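Local coordinates for RagB/SusD family nutrient uptake outer membrane protein (PDB 7KV2) that probably binds beta-glucan at the outer surface of the gut bacterium Bacteroides thetaiotaomicron as a SusD-family, glycan-capturing outer-membrane protein, at residues 90-94 with 320-324; 299-305 with 374-380; 308-313 with 344-350. All coordinates share one frame. Residues are numbered along the deposited sequence.

Overall arrangement
The three contacts lie in a row on one side of the molecule. Interaction 2 is the middle member, its centre about 12 Å from the centre of either other contact, whereas the centres of interactions 1 and 3 are about 20 Å apart and their nearest atoms about 6 Å, so these two contacts do not touch. Backbone pairing probably joins 1 to 2, with Phe321 N 3.0 Å from Leu302 O and Gly320 N 2.9 Å from Ser304 O. Interactions 2 and 3 share the two-stranded antiparallel sheet of 343-345 and 373-375, where Trp344 N lies 2.8 Å from Phe374 O. Beside interaction 1, Asp90 binds a BTB molecule, probably from the crystallisation liquor.

Interaction 1 (90-94 with 320-324); sequences DNQPW and GFCPV
Phe321 offers one face of its ring to the Asn91 side chain and lies beside Trp94, joining the start of helix 92-98 in the N-terminal part of this SusD-family fold to the loop between helices 299-303 and 326-331. Asn91, with positive phi and psi (58/53), occupies the N-cap position, although its side chain makes no capping bond, and the first turn is closed by Trp94 N to Asn91 O at 2.9 Å. CA atoms come nearest at Asn91 and Phe321, 9.2 Å apart, so the gap is spanned mainly by the Phe321 ring. Phe321 is extended (phi/psi -80/159) with an m rotamer; Trp94, also m, meets it obliquely, ring centroids 5.0 Å apart and planes at 55°. Cys322, at phi/psi 44/56, sets SG 4.5 Å from Trp94 CZ3. Asp90 O approaches the Phe321 edge, 3.7 Å from CE1, while the Asp90 carboxylate is hydrogen-bonded to Asp86 N and to a BTB molecule. Over one face of the phenyl ring lies the Asn91 amide, its ND2 3.3 Å from Phe321 CZ.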
loop_
_atom_site.group_PDB
_atom_site.type_symbol
_atom_site.label_atom_id
_atom_site.label_comp_id
_atom_site.label_asym_id
_atom_site.label_seq_id
_atom_site.Cartn_x
_atom_site.Cartn_y
_atom_site.Cartn_z
ATOM N N ASP A 90 -16.970 10.972 10.922
ATOM C CA ASP A 90 -16.983 9.488 10.773
ATOM C C ASP A 90 -15.574 9.073 10.357
ATOM O O ASP A 90 -15.152 9.503 9.285
ATOM C CB ASP A 90 -18.029 9.047 9.751
ATOM C CG ASP A 90 -18.392 7.568 9.840
ATOM O OD1 ASP A 90 -17.799 6.887 10.661
ATOM O OD2 ASP A 90 -19.241 7.129 9.042
ATOM N N ASN A 91 -14.824 8.351 11.194
ATOM C CA ASN A 91 -13.361 8.161 11.007
ATOM C C ASN A 91 -12.702 9.549 10.984
ATOM O O ASN A 91 -11.957 9.858 10.084
ATOM C CB ASN A 91 -13.007 7.254 9.803
ATOM C CG ASN A 91 -13.258 5.786 10.101
ATOM O OD1 ASN A 91 -13.387 5.415 11.258
ATOM N ND2 ASN A 91 -13.352 4.938 9.086
ATOM N N GLN A 92 -12.949 10.388 12.004
ATOM C CA GLN A 92 -12.484 11.798 11.987
ATOM C C GLN A 92 -10.988 11.881 11.777
ATOM O O GLN A 92 -10.522 12.794 11.101
ATOM C CB GLN A 92 -12.880 12.524 13.288
ATOM C CG GLN A 92 -12.486 13.995 13.309
ATOM C CD GLN A 92 -13.205 14.681 14.448
ATOM O OE1 GLN A 92 -13.524 14.081 15.477
ATOM N NE2 GLN A 92 -13.496 15.946 14.242
ATOM N N PRO A 93 -10.151 10.986 12.366
ATOM C CA PRO A 93 -8.714 11.068 12.162
ATOM C C PRO A 93 -8.358 11.076 10.673
ATOM O O PRO A 93 -7.389 11.777 10.305
ATOM C CB PRO A 93 -8.146 9.849 12.911
ATOM C CG PRO A 93 -9.181 9.540 13.941
ATOM C CD PRO A 93 -10.502 9.892 13.293
ATOM N N TRP A 94 -9.125 10.354 9.832
ATOM C CA TRP A 94 -8.830 10.338 8.378
ATOM C C TRP A 94 -9.101 11.721 7.784
ATOM O O TRP A 94 -8.288 12.223 6.986
ATOM C CB TRP A 94 -9.734 9.320 7.674
ATOM C CG TRP A 94 -9.591 7.884 8.068
ATOM C CD1 TRP A 94 -8.994 7.309 9.150
ATOM C CD2 TRP A 94 -10.193 6.806 7.347
ATOM N NE1 TRP A 94 -9.151 5.939 9.129
ATOM C CE2 TRP A 94 -9.926 5.614 8.047
ATOM C CE3 TRP A 94 -10.915 6.751 6.158
ATOM C CZ2 TRP A 94 -10.291 4.374 7.536
ATOM C CZ3 TRP A 94 -11.318 5.531 5.680
ATOM C CH2 TRP A 94 -11.004 4.362 6.367
ATOM N N GLY A 320 -19.088 3.531 2.181
ATOM C CA GLY A 320 -18.981 4.784 1.415
ATOM C C GLY A 320 -17.782 5.659 1.811
ATOM O O GLY A 320 -17.844 6.907 1.663
ATOM N N PHE A 321 -16.706 5.067 2.286
ATOM C CA PHE A 321 -15.421 5.774 2.406
ATOM C C PHE A 321 -14.712 5.817 1.062
ATOM O O PHE A 321 -14.937 4.954 0.166
ATOM C CB PHE A 321 -14.542 5.204 3.504
ATOM C CG PHE A 321 -15.110 5.402 4.898
ATOM C CD1 PHE A 321 -14.923 6.582 5.596
ATOM C CD2 PHE A 321 -15.772 4.365 5.538
ATOM C CE1 PHE A 321 -15.444 6.742 6.881
ATOM C CE2 PHE A 321 -16.302 4.512 6.815
ATOM C CZ PHE A 321 -16.102 5.698 7.501
ATOM N N CYS A 322 -13.800 6.794 0.976
ATOM C CA CYS A 322 -12.906 7.039 -0.163
ATOM C C CYS A 322 -13.616 6.950 -1.511
ATOM O O CYS A 322 -13.109 6.253 -2.386
ATOM C CB CYS A 322 -11.737 6.085 -0.104
ATOM S SG CYS A 322 -10.703 6.387 1.351
ATOM N N PRO A 323 -14.695 7.723 -1.766
ATOM C CA PRO A 323 -15.197 7.941 -3.129
ATOM C C PRO A 323 -14.049 8.446 -4.002
ATOM O O PRO A 323 -13.088 9.048 -3.491
ATOM C CB PRO A 323 -16.169 9.125 -3.069
ATOM C CG PRO A 323 -16.452 9.332 -1.634
ATOM C CD PRO A 323 -15.427 8.568 -0.822
ATOM N N VAL A 324 -14.074 8.071 -5.276
ATOM C CA VAL A 324 -13.077 8.567 -6.246
ATOM C C VAL A 324 -13.537 9.957 -6.736
ATOM O O VAL A 324 -14.717 10.126 -7.065
ATOM C CB VAL A 324 -12.901 7.587 -7.416
ATOM C CG1 VAL A 324 -12.004 8.220 -8.471
ATOM C CG2 VAL A 324 -12.394 6.237 -6.922
#

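Interaction 2 (299-305 with 374-380); sequences LPTLISP and FLEKYAA
The short helix 299-303 packs against the end of strand 373-375 and the turn that follows it, within the SusD-family region of the fold. The 374-380 segment leaves the strand at Leu375, passes through a 3-10 segment at Glu376 and Lys377, and curls back so that Ala380 lies beside the helix; CA atoms are closest at Pro300 and Ala380, 4.7 Å apart. Ile303 is the main knob. Its chi1 is p and chi2 t, which carries Ile303 CD1 into the hollow inside the curl, 4.1 Å from Leu375 CD2 and 3.8 Å from Tyr378 CB. Leu299, chi1 t and chi2 p, presses CD2 to within 3.5 Å of Tyr378 CG, and Pro300 CB sits 4.0 Å from Ala380 CB. After the helix, Pro305 lies over one face of the Phe374 ring in a CH-pi contact, Pro305 CG 3.9 Å from the Phe374 ring centroid; Phe374 is an m rotamer with chi2 near 82°. A water fills the gap between Ile303 and the strand, donating to Ile303 O at 2.7 Å and accepting from Leu375 N at 2.8 Å. Ser304, an m rotamer, gives its hydroxyl proton to Pro300 O (OG to O 2.7 Å) while OG receives Ala380 N at 3.0 Å. Tyr378 OH is hydrogen-bonded to Arg401 N. The chemistry is thus mainly apolar; Ser304 OG and one water serve Pro300 O, Ala380 N, Ile303 O and Leu375 N, whereas Tyr378 O is buried without a hydrogen-bond partner and meets a CA-H...O contact from Pro300 CA at 3.2 Å.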
loop_
_atom_site.group_PDB
_atom_site.type_symbol
_atom_site.label_atom_id
_atom_site.label_comp_id
_atom_site.label_asym_id
_atom_site.label_seq_id
_atom_site.Cartn_x
_atom_site.Cartn_y
_atom_site.Cartn_z
ATOM N N LEU A 299 -11.028 -4.031 3.475
ATOM C CA LEU A 299 -10.881 -2.839 2.570
ATOM C C LEU A 299 -12.124 -2.663 1.698
ATOM O O LEU A 299 -12.662 -1.552 1.633
ATOM C CB LEU A 299 -9.565 -2.892 1.793
ATOM C CG LEU A 299 -9.375 -1.813 0.735
ATOM C CD1 LEU A 299 -9.378 -0.425 1.340
ATOM C CD2 LEU A 299 -8.118 -1.995 -0.085
ATOM N N PRO A 300 -12.624 -3.704 0.991
ATOM C CA PRO A 300 -13.792 -3.537 0.115
ATOM C C PRO A 300 -15.031 -3.057 0.878
ATOM O O PRO A 300 -15.775 -2.301 0.325
ATOM C CB PRO A 300 -13.957 -4.907 -0.543
ATOM C CG PRO A 300 -12.569 -5.486 -0.503
ATOM C CD PRO A 300 -12.045 -5.044 0.845
ATOM N N THR A 301 -15.232 -3.488 2.116
ATOM C CA THR A 301 -16.385 -3.015 2.926
ATOM C C THR A 301 -16.213 -1.502 3.130
ATOM O O THR A 301 -17.201 -0.745 3.022
ATOM C CB THR A 301 -16.507 -3.769 4.255
ATOM O OG1 THR A 301 -16.829 -5.150 3.991
ATOM C CG2 THR A 301 -17.590 -3.149 5.117
ATOM N N LEU A 302 -15.007 -1.046 3.445
ATOM C CA LEU A 302 -14.761 0.396 3.764
ATOM C C LEU A 302 -15.164 1.299 2.597
ATOM O O LEU A 302 -15.883 2.288 2.864
ATOM C CB LEU A 302 -13.289 0.611 4.100
ATOM C CG LEU A 302 -12.867 -0.006 5.429
ATOM C CD1 LEU A 302 -11.365 0.010 5.614
ATOM C CD2 LEU A 302 -13.532 0.719 6.583
ATOM N N ILE A 303 -14.883 0.918 1.343
ATOM C CA ILE A 303 -14.864 1.885 0.200
ATOM C C ILE A 303 -15.930 1.580 -0.858
ATOM O O ILE A 303 -15.957 2.275 -1.866
ATOM C CB ILE A 303 -13.451 1.898 -0.397
ATOM C CG1 ILE A 303 -13.168 0.553 -1.084
ATOM C CG2 ILE A 303 -12.412 2.266 0.660
ATOM C CD1 ILE A 303 -11.932 0.525 -1.938
ATOM N N SER A 304 -16.848 0.652 -0.600
ATOM C CA SER A 304 -17.971 0.358 -1.521
ATOM C C SER A 304 -19.206 1.151 -1.121
ATOM O O SER A 304 -19.293 1.664 0.001
ATOM C CB SER A 304 -18.151 -1.113 -1.557
ATOM O OG SER A 304 -16.948 -1.697 -2.083
ATOM N N PRO A 305 -20.152 1.343 -2.050
ATOM C CA PRO A 305 -21.251 2.289 -1.856
ATOM C C PRO A 305 -22.165 1.797 -0.728
ATOM O O PRO A 305 -22.457 0.633 -0.577
ATOM C CB PRO A 305 -22.035 2.337 -3.158
ATOM C CG PRO A 305 -21.206 1.550 -4.141
ATOM C CD PRO A 305 -20.205 0.704 -3.372
ATOM N N PHE A 374 -16.587 5.075 -7.337
ATOM C CA PHE A 374 -15.880 4.309 -6.284
ATOM C C PHE A 374 -14.647 3.638 -6.869
ATOM O O PHE A 374 -14.550 3.487 -8.106
ATOM C CB PHE A 374 -16.850 3.341 -5.582
ATOM C CG PHE A 374 -18.011 4.043 -4.916
ATOM C CD1 PHE A 374 -19.120 4.428 -5.648
ATOM C CD2 PHE A 374 -17.928 4.439 -3.590
ATOM C CE1 PHE A 374 -20.142 5.145 -5.053
ATOM C CE2 PHE A 374 -18.968 5.135 -2.997
ATOM C CZ PHE A 374 -20.088 5.469 -3.727
ATOM N N LEU A 375 -13.716 3.266 -5.995
ATOM C CA LEU A 375 -12.408 2.705 -6.413
ATOM C C LEU A 375 -12.649 1.248 -6.813
ATOM O O LEU A 375 -12.733 0.347 -5.952
ATOM C CB LEU A 375 -11.400 2.824 -5.277
ATOM C CG LEU A 375 -10.008 2.276 -5.583
ATOM C CD1 LEU A 375 -9.331 3.088 -6.674
ATOM C CD2 LEU A 375 -9.156 2.294 -4.330
ATOM N N GLU A 376 -12.712 1.023 -8.119
ATOM C CA GLU A 376 -12.989 -0.305 -8.704
ATOM C C GLU A 376 -11.943 -1.327 -8.301
ATOM O O GLU A 376 -12.320 -2.489 -8.096
ATOM C CB GLU A 376 -13.101 -0.140 -10.221
ATOM C CG GLU A 376 -13.344 -1.445 -10.966
ATOM C CD GLU A 376 -14.630 -2.192 -10.648
ATOM O OE1 GLU A 376 -15.428 -1.701 -9.840
ATOM O OE2 GLU A 376 -14.771 -3.324 -11.135
ATOM N N LYS A 377 -10.666 -0.941 -8.168
ATOM C CA LYS A 377 -9.574 -1.890 -7.899
ATOM C C LYS A 377 -9.889 -2.763 -6.684
ATOM O O LYS A 377 -9.508 -3.947 -6.684
ATOM C CB LYS A 377 -8.261 -1.172 -7.650
ATOM C CG LYS A 377 -7.742 -0.415 -8.855
ATOM C CD LYS A 377 -6.474 0.340 -8.573
ATOM C CE LYS A 377 -6.001 1.148 -9.771
ATOM N NZ LYS A 377 -4.737 1.904 -9.534
ATOM N N TYR A 378 -10.472 -2.185 -5.634
ATOM C CA TYR A 378 -10.694 -2.858 -4.333
ATOM C C TYR A 378 -12.177 -2.829 -3.960
ATOM O O TYR A 378 -12.525 -2.992 -2.780
ATOM C CB TYR A 378 -9.765 -2.272 -3.264
ATOM C CG TYR A 378 -8.312 -2.601 -3.531
ATOM C CD1 TYR A 378 -7.892 -3.926 -3.615
ATOM C CD2 TYR A 378 -7.378 -1.602 -3.763
ATOM C CE1 TYR A 378 -6.573 -4.232 -3.893
ATOM C CE2 TYR A 378 -6.053 -1.898 -4.001
ATOM C CZ TYR A 378 -5.647 -3.215 -4.063
ATOM O OH TYR A 378 -4.335 -3.523 -4.298
ATOM N N ALA A 379 -13.050 -2.622 -4.941
ATOM C CA ALA A 379 -14.503 -2.640 -4.737
ATOM C C ALA A 379 -14.943 -4.053 -4.314
ATOM O O ALA A 379 -14.280 -5.055 -4.646
ATOM C CB ALA A 379 -15.197 -2.233 -5.995
ATOM N N ALA A 380 -16.018 -4.094 -3.535
ATOM C CA ALA A 380 -16.711 -5.331 -3.126
ATOM C C ALA A 380 -17.395 -5.929 -4.363
ATOM O O ALA A 380 -18.341 -5.310 -4.948
ATOM C CB ALA A 380 -17.685 -5.050 -2.021
HETATM O O HOH W 1 -14.277 3.905 -3.289
#

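Interaction 3 (308-313 with 344-350); sequences WPNGTD and WNAQAVL
Two tryptophans set the geometry of this contact. Trp308 has chi1 at 180° (t) and chi2 near -99°, which lays the indole against the first turn of helix 346-355, CZ3 of Trp308 3.7 Å from CB of Ala346; Trp344, also t, with chi2 near 58°, directs its ring edge at the Trp308 face. The six-membered rings form an edge-to-face (T-shaped) pair with centroids 4.8 Å apart and planes at 70°, the closest atoms being CZ2 of Trp308 and CZ2 of Trp344 at 3.6 Å. Trp308 NE1 donates back to Thr312 O at 3.1 Å, bracing the indole against its own loop. Within that loop, Pro309 to Thr312 form a type II beta turn, with Gly311 at phi/psi 96/-22 and Thr312 N bonded to Pro309 O at 3.0 Å. The residues flanking its tip face the strand-to-helix junction of the SusD-family fold, where strand 343-345 runs directly into helix 346-355 and the N-cap Asn345, a t rotamer, accepts from Ala348 N through OD1 at 3.1 Å. From the helix, Leu350 (m, t) places CD2 3.4 Å from Trp308 CH2 and 3.9 Å from Thr312 CG2, while the t rotamer of Val349 sets CG1 3.9 Å from Trp308 CH2. CA atoms are nearest at Asp313 and Val349, 7.3 Å apart. Asp313, with positive phi and a t rotamer, accepts Trp344 NE1 on OD2 at 2.9 Å, and Trp344 also stacks on His315.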
loop_
_atom_site.group_PDB
_atom_site.type_symbol
_atom_site.label_atom_id
_atom_site.label_comp_id
_atom_site.label_asym_id
_atom_site.label_seq_id
_atom_site.Cartn_x
_atom_site.Cartn_y
_atom_site.Cartn_z
ATOM N N TRP A 308 -25.746 -0.139 -1.245
ATOM C CA TRP A 308 -25.835 -0.628 -2.650
ATOM C C TRP A 308 -26.732 -1.862 -2.684
ATOM O O TRP A 308 -26.656 -2.717 -1.804
ATOM C CB TRP A 308 -24.435 -0.946 -3.179
ATOM C CG TRP A 308 -24.438 -1.437 -4.589
ATOM C CD1 TRP A 308 -24.359 -2.733 -4.994
ATOM C CD2 TRP A 308 -24.543 -0.640 -5.776
ATOM N NE1 TRP A 308 -24.347 -2.786 -6.365
ATOM C CE2 TRP A 308 -24.488 -1.532 -6.875
ATOM C CE3 TRP A 308 -24.594 0.729 -6.036
ATOM C CZ2 TRP A 308 -24.562 -1.083 -8.191
ATOM C CZ3 TRP A 308 -24.648 1.169 -7.339
ATOM C CH2 TRP A 308 -24.670 0.266 -8.402
ATOM N N PRO A 309 -27.608 -1.999 -3.702
ATOM C CA PRO A 309 -28.309 -3.271 -3.905
ATOM C C PRO A 309 -27.351 -4.401 -4.362
ATOM O O PRO A 309 -27.081 -4.525 -5.545
ATOM C CB PRO A 309 -29.359 -2.867 -4.943
ATOM C CG PRO A 309 -28.715 -1.738 -5.731
ATOM C CD PRO A 309 -27.964 -0.950 -4.673
ATOM N N ASN A 310 -26.897 -5.190 -3.398
ATOM C CA ASN A 310 -25.989 -6.355 -3.548
ATOM C C ASN A 310 -26.355 -7.161 -4.813
ATOM O O ASN A 310 -27.535 -7.578 -4.982
ATOM C CB ASN A 310 -26.004 -7.220 -2.293
ATOM C CG ASN A 310 -25.076 -6.726 -1.216
ATOM O OD1 ASN A 310 -24.457 -5.671 -1.365
ATOM N ND2 ASN A 310 -24.989 -7.487 -0.139
ATOM N N GLY A 311 -25.364 -7.372 -5.663
ATOM C CA GLY A 311 -25.468 -8.186 -6.891
ATOM C C GLY A 311 -25.734 -7.360 -8.120
ATOM O O GLY A 311 -25.422 -7.864 -9.233
ATOM N N THR A 312 -26.278 -6.140 -7.989
ATOM C CA THR A 312 -26.472 -5.216 -9.128
ATOM C C THR A 312 -25.100 -4.899 -9.753
ATOM O O THR A 312 -24.178 -4.434 -9.013
ATOM C CB THR A 312 -27.274 -3.976 -8.719
ATOM O OG1 THR A 312 -28.545 -4.407 -8.225
ATOM C CG2 THR A 312 -27.520 -3.017 -9.856
ATOM N N ASP A 313 -24.917 -5.214 -11.037
ATOM C CA ASP A 313 -23.608 -5.061 -11.730
ATOM C C ASP A 313 -22.530 -5.875 -10.992
ATOM O O ASP A 313 -21.322 -5.562 -11.159
ATOM C CB ASP A 313 -23.232 -3.569 -11.857
ATOM C CG ASP A 313 -22.160 -3.297 -12.905
ATOM O OD1 ASP A 313 -22.174 -3.990 -13.929
ATOM O OD2 ASP A 313 -21.269 -2.433 -12.676
ATOM N N TRP A 344 -15.227 3.238 -10.843
ATOM C CA TRP A 344 -16.466 2.489 -11.127
ATOM C C TRP A 344 -17.604 3.489 -10.950
ATOM O O TRP A 344 -17.729 4.052 -9.870
ATOM C CB TRP A 344 -16.612 1.251 -10.241
ATOM C CG TRP A 344 -17.960 0.621 -10.360
ATOM C CD1 TRP A 344 -18.552 0.148 -11.500
ATOM C CD2 TRP A 344 -18.897 0.401 -9.302
ATOM N NE1 TRP A 344 -19.790 -0.371 -11.214
ATOM C CE2 TRP A 344 -20.016 -0.248 -9.864
ATOM C CE3 TRP A 344 -18.868 0.609 -7.920
ATOM C CZ2 TRP A 344 -21.145 -0.563 -9.116
ATOM C CZ3 TRP A 344 -19.963 0.232 -7.172
ATOM C CH2 TRP A 344 -21.088 -0.341 -7.760
ATOM N N ASN A 345 -18.310 3.796 -12.039
ATOM C CA ASN A 345 -19.419 4.776 -12.046
ATOM C C ASN A 345 -20.682 4.080 -11.542
ATOM O O ASN A 345 -21.583 3.683 -12.366
ATOM C CB ASN A 345 -19.571 5.383 -13.445
ATOM C CG ASN A 345 -20.392 6.652 -13.439
ATOM O OD1 ASN A 345 -21.108 6.933 -12.482
ATOM N ND2 ASN A 345 -20.245 7.440 -14.500
ATOM N N ALA A 346 -20.782 3.938 -10.229
ATOM C CA ALA A 346 -21.912 3.290 -9.551
ATOM C C ALA A 346 -23.205 3.993 -9.942
ATOM O O ALA A 346 -24.220 3.281 -10.148
ATOM C CB ALA A 346 -21.730 3.338 -8.060
ATOM N N GLN A 347 -23.216 5.331 -9.946
ATOM C CA GLN A 347 -24.482 6.064 -10.211
ATOM C C GLN A 347 -24.923 5.820 -11.656
ATOM O O GLN A 347 -26.118 5.575 -11.851
ATOM C CB GLN A 347 -24.396 7.564 -9.943
ATOM C CG GLN A 347 -25.760 8.246 -9.980
ATOM C CD GLN A 347 -26.742 7.617 -9.013
ATOM O OE1 GLN A 347 -26.455 7.463 -7.827
ATOM N NE2 GLN A 347 -27.913 7.275 -9.525
ATOM N N ALA A 348 -24.002 5.842 -12.623
ATOM C CA ALA A 348 -24.336 5.604 -14.053
ATOM C C ALA A 348 -24.981 4.228 -14.195
ATOM O O ALA A 348 -25.947 4.063 -14.996
ATOM C CB ALA A 348 -23.108 5.746 -14.919
ATOM N N VAL A 349 -24.505 3.244 -13.432
ATOM C CA VAL A 349 -25.049 1.854 -13.458
ATOM C C VAL A 349 -26.534 1.883 -13.058
ATOM O O VAL A 349 -27.384 1.279 -13.762
ATOM C CB VAL A 349 -24.219 0.938 -12.540
ATOM C CG1 VAL A 349 -24.934 -0.359 -12.236
ATOM C CG2 VAL A 349 -22.826 0.698 -13.117
ATOM N N LEU A 350 -26.862 2.576 -11.978
ATOM C CA LEU A 350 -28.269 2.644 -11.545
ATOM C C LEU A 350 -29.100 3.494 -12.526
ATOM O O LEU A 350 -30.261 3.139 -12.728
ATOM C CB LEU A 350 -28.325 3.177 -10.114
ATOM C CG LEU A 350 -27.644 2.311 -9.046
ATOM C CD1 LEU A 350 -28.020 2.785 -7.655
ATOM C CD2 LEU A 350 -27.980 0.838 -9.170
#